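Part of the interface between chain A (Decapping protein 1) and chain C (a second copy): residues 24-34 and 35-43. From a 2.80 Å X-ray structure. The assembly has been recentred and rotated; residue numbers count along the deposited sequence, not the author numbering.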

# COMPACT_ATOMS: atom_id res chain seq x y z
N ASN A 24 -6.40 9.95 0.05
CA ASN A 24 -7.75 10.33 0.40
C ASN A 24 -8.20 9.99 1.82
O ASN A 24 -9.18 10.55 2.31
CB ASN A 24 -8.73 9.74 -0.61
CG ASN A 24 -8.81 10.55 -1.87
OD1 ASN A 24 -9.35 11.66 -1.86
ND2 ASN A 24 -8.30 10.02 -2.98
N ASP A 25 -7.50 9.06 2.47
CA ASP A 25 -7.81 8.69 3.85
C ASP A 25 -7.31 9.76 4.83
O ASP A 25 -6.11 9.86 5.10
CB ASP A 25 -7.29 7.27 4.14
CG ASP A 25 -6.98 7.01 5.63
OD1 ASP A 25 -7.50 7.72 6.54
OD2 ASP A 25 -6.20 6.04 5.86
N LYS A 26 -8.24 10.56 5.35
CA LYS A 26 -7.95 11.72 6.22
C LYS A 26 -7.10 11.38 7.43
O LYS A 26 -6.19 12.12 7.79
CB LYS A 26 -9.25 12.38 6.69
CG LYS A 26 -10.08 13.03 5.57
CD LYS A 26 -11.57 12.95 5.88
CE LYS A 26 -12.37 13.85 4.96
NZ LYS A 26 -13.82 13.63 5.20
N GLU A 27 -7.40 10.25 8.05
CA GLU A 27 -6.70 9.83 9.25
C GLU A 27 -5.30 9.27 8.98
O GLU A 27 -4.47 9.22 9.89
CB GLU A 27 -7.55 8.84 10.05
CG GLU A 27 -8.54 9.53 11.01
CD GLU A 27 -7.87 10.61 11.88
OE1 GLU A 27 -6.80 10.33 12.47
OE2 GLU A 27 -8.41 11.74 11.97
N PHE A 28 -5.04 8.86 7.74
CA PHE A 28 -3.79 8.18 7.40
C PHE A 28 -2.53 8.86 7.91
O PHE A 28 -1.66 8.20 8.46
CB PHE A 28 -3.65 8.00 5.89
CG PHE A 28 -2.29 7.55 5.48
CD1 PHE A 28 -1.99 6.20 5.40
CD2 PHE A 28 -1.29 8.48 5.20
CE1 PHE A 28 -0.73 5.78 5.04
CE2 PHE A 28 -0.01 8.07 4.85
CZ PHE A 28 0.27 6.72 4.76
N ALA A 29 -2.42 10.18 7.69
CA ALA A 29 -1.20 10.92 8.05
C ALA A 29 -0.95 10.97 9.55
O ALA A 29 0.19 10.85 9.99
CB ALA A 29 -1.23 12.32 7.46
N ASN A 30 -2.01 11.14 10.33
CA ASN A 30 -1.89 11.09 11.78
C ASN A 30 -1.39 9.72 12.19
O ASN A 30 -0.32 9.60 12.79
CB ASN A 30 -3.22 11.42 12.47
CG ASN A 30 -3.87 12.69 11.93
OD1 ASN A 30 -3.19 13.71 11.71
ND2 ASN A 30 -5.18 12.64 11.70
N LYS A 31 -2.14 8.68 11.80
CA LYS A 31 -1.72 7.29 11.98
C LYS A 31 -0.26 7.09 11.59
O LYS A 31 0.44 6.31 12.21
CB LYS A 31 -2.61 6.33 11.18
CG LYS A 31 -4.07 6.29 11.63
CD LYS A 31 -4.69 4.89 11.49
CE LYS A 31 -5.93 4.71 12.39
NZ LYS A 31 -6.46 3.30 12.45
N LEU A 32 0.20 7.82 10.59
CA LEU A 32 1.55 7.62 10.09
C LEU A 32 2.60 8.32 10.95
O LEU A 32 3.67 7.75 11.21
CB LEU A 32 1.66 8.07 8.63
CG LEU A 32 2.98 7.73 7.95
CD1 LEU A 32 3.09 6.26 7.63
CD2 LEU A 32 3.07 8.53 6.70
N HIS A 33 2.31 9.55 11.36
CA HIS A 33 3.19 10.34 12.22
C HIS A 33 3.30 9.71 13.60
O HIS A 33 4.41 9.45 14.09
CB HIS A 33 2.70 11.78 12.31
CG HIS A 33 2.74 12.52 11.01
ND1 HIS A 33 1.75 13.39 10.62
CD2 HIS A 33 3.64 12.50 10.00
CE1 HIS A 33 2.04 13.89 9.44
NE2 HIS A 33 3.19 13.37 9.04
N LYS A 34 2.14 9.44 14.21
CA LYS A 34 2.06 8.71 15.48
C LYS A 34 2.88 7.42 15.47
O LYS A 34 3.24 6.90 16.53
CB LYS A 34 0.60 8.41 15.85
CG LYS A 34 -0.11 9.57 16.55
CD LYS A 34 -1.62 9.54 16.35
CE LYS A 34 -2.26 10.89 16.68
NZ LYS A 34 -3.53 11.14 15.92
N ALA C 35 1.95 10.17 -2.60
CA ALA C 35 0.52 10.12 -2.26
C ALA C 35 0.32 10.66 -0.87
O ALA C 35 -0.70 11.31 -0.60
CB ALA C 35 -0.03 8.73 -2.36
N TYR C 36 1.30 10.40 0.01
CA TYR C 36 1.31 10.89 1.38
C TYR C 36 1.38 12.42 1.42
O TYR C 36 0.51 13.09 2.02
CB TYR C 36 2.47 10.26 2.14
CG TYR C 36 2.93 11.01 3.38
CD1 TYR C 36 2.07 11.21 4.46
CD2 TYR C 36 4.24 11.51 3.48
CE1 TYR C 36 2.48 11.89 5.59
CE2 TYR C 36 4.66 12.19 4.62
CZ TYR C 36 3.77 12.38 5.67
OH TYR C 36 4.16 13.06 6.80
N LEU C 37 2.40 12.98 0.77
CA LEU C 37 2.57 14.43 0.70
C LEU C 37 1.29 15.09 0.18
O LEU C 37 0.68 15.92 0.88
CB LEU C 37 3.78 14.81 -0.15
CG LEU C 37 5.12 14.28 0.41
CD1 LEU C 37 6.27 14.43 -0.58
CD2 LEU C 37 5.47 14.88 1.76
N ASN C 38 0.86 14.68 -1.02
CA ASN C 38 -0.38 15.18 -1.61
C ASN C 38 -1.56 15.15 -0.64
O ASN C 38 -2.22 16.17 -0.44
CB ASN C 38 -0.74 14.41 -2.87
CG ASN C 38 0.29 14.57 -3.98
OD1 ASN C 38 1.04 15.56 -4.06
ND2 ASN C 38 0.33 13.59 -4.85
N GLY C 39 -1.79 13.99 -0.04
CA GLY C 39 -2.78 13.86 1.01
C GLY C 39 -2.63 14.94 2.06
O GLY C 39 -3.59 15.65 2.37
N CYS C 40 -1.41 15.07 2.60
CA CYS C 40 -1.12 16.09 3.60
C CYS C 40 -1.58 17.46 3.14
O CYS C 40 -2.55 18.01 3.67
CB CYS C 40 0.37 16.13 3.94
SG CYS C 40 0.84 14.95 5.20
N SER C 41 -0.90 18.00 2.12
CA SER C 41 -1.24 19.32 1.59
C SER C 41 -2.70 19.48 1.14
O SER C 41 -3.26 20.57 1.24
CB SER C 41 -0.26 19.73 0.49
OG SER C 41 -0.03 18.66 -0.39
N ASN C 42 -3.33 18.41 0.65
CA ASN C 42 -4.73 18.49 0.21
C ASN C 42 -5.73 18.50 1.36
O ASN C 42 -6.83 19.05 1.22
CB ASN C 42 -5.10 17.32 -0.71
CG ASN C 42 -4.53 17.45 -2.12
OD1 ASN C 42 -4.58 16.50 -2.89
ND2 ASN C 42 -4.02 18.64 -2.47
N LEU C 43 -5.36 17.88 2.48
CA LEU C 43 -6.30 17.61 3.56
C LEU C 43 -5.95 18.34 4.84
O LEU C 43 -6.68 18.25 5.82
CB LEU C 43 -6.40 16.09 3.84
CG LEU C 43 -6.85 15.10 2.74
CD1 LEU C 43 -6.35 13.68 3.05
CD2 LEU C 43 -8.37 15.09 2.50

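Two helices from two copies of Decapping protein 1 meet here at a steep angle: helix 28-34 of chain A and helix 35-42 of chain C run with their N-to-C directions 117° apart, and their axes come no closer than 10.6 Å. The space between the backbones is filled by side chains, above all by Tyr36(C).

Its CA-to-CB bond points sideways to chain A, yet with chi1 in the t well the ring reaches across and becomes the knob of the contact. The hollow that receives it is built from Phe28(A), Ala29(A), Leu32(A) and His33(A), residues from successive turns of the helix, a small one set among larger ones. The walls meet the ring at several orientations. Leu32(A) lies over one face, its CD2 3.9 Å from the ring centroid in a CH-pi contact and 3.6 Å from CE1 of Tyr36(C). Ala29(A) sits at the ring edge, its CB 4.2 Å from CE1 of Tyr36(C). Phe28(A) brings its own ring edge up, CE2 lying 3.8 Å from CD1 of Tyr36(C).

The far end of the knob is polar, and the hollow answers in kind. His33(A) NE2 and Tyr36(C) OH are 2.5 Å apart, a very short hydrogen bond in which either could be the donor; it is the one hydrogen bond between the stretches. The hydroxyl thus finds a partner at the end of an otherwise greasy socket, and it also bonds elsewhere in the structure.

One turn beyond the tyrosine, Cys40(C) takes the next place along its helix. Its SG packs 4.0 Å from CB of Ala29(A), so the small alanine serves two neighbours, sulfur and tyrosine ring. In the backbone register the closest pairing is Gly39(C) with Asn24(A), where CA of Gly39(C) lies 6.1 Å from CA of Asn24(A).

Where helix C gives way, Leu43(C) forms a second bump. It points toward chain A and lies against the turn before helix A: its CD1 is 4.1 Å from CA of Lys26(A) and 4.3 Å from O of Asp25(A), while its CD2 is 4.1 Å from CG of Lys26(A). The lysine lends its aliphatic stem here as the end of its side chain leads away. That surface is a type I turn from Asp25(A) to Phe28(A), in which OD1 of Asp25(A) caps N of Phe28(A) through a weak 3.0 Å bond.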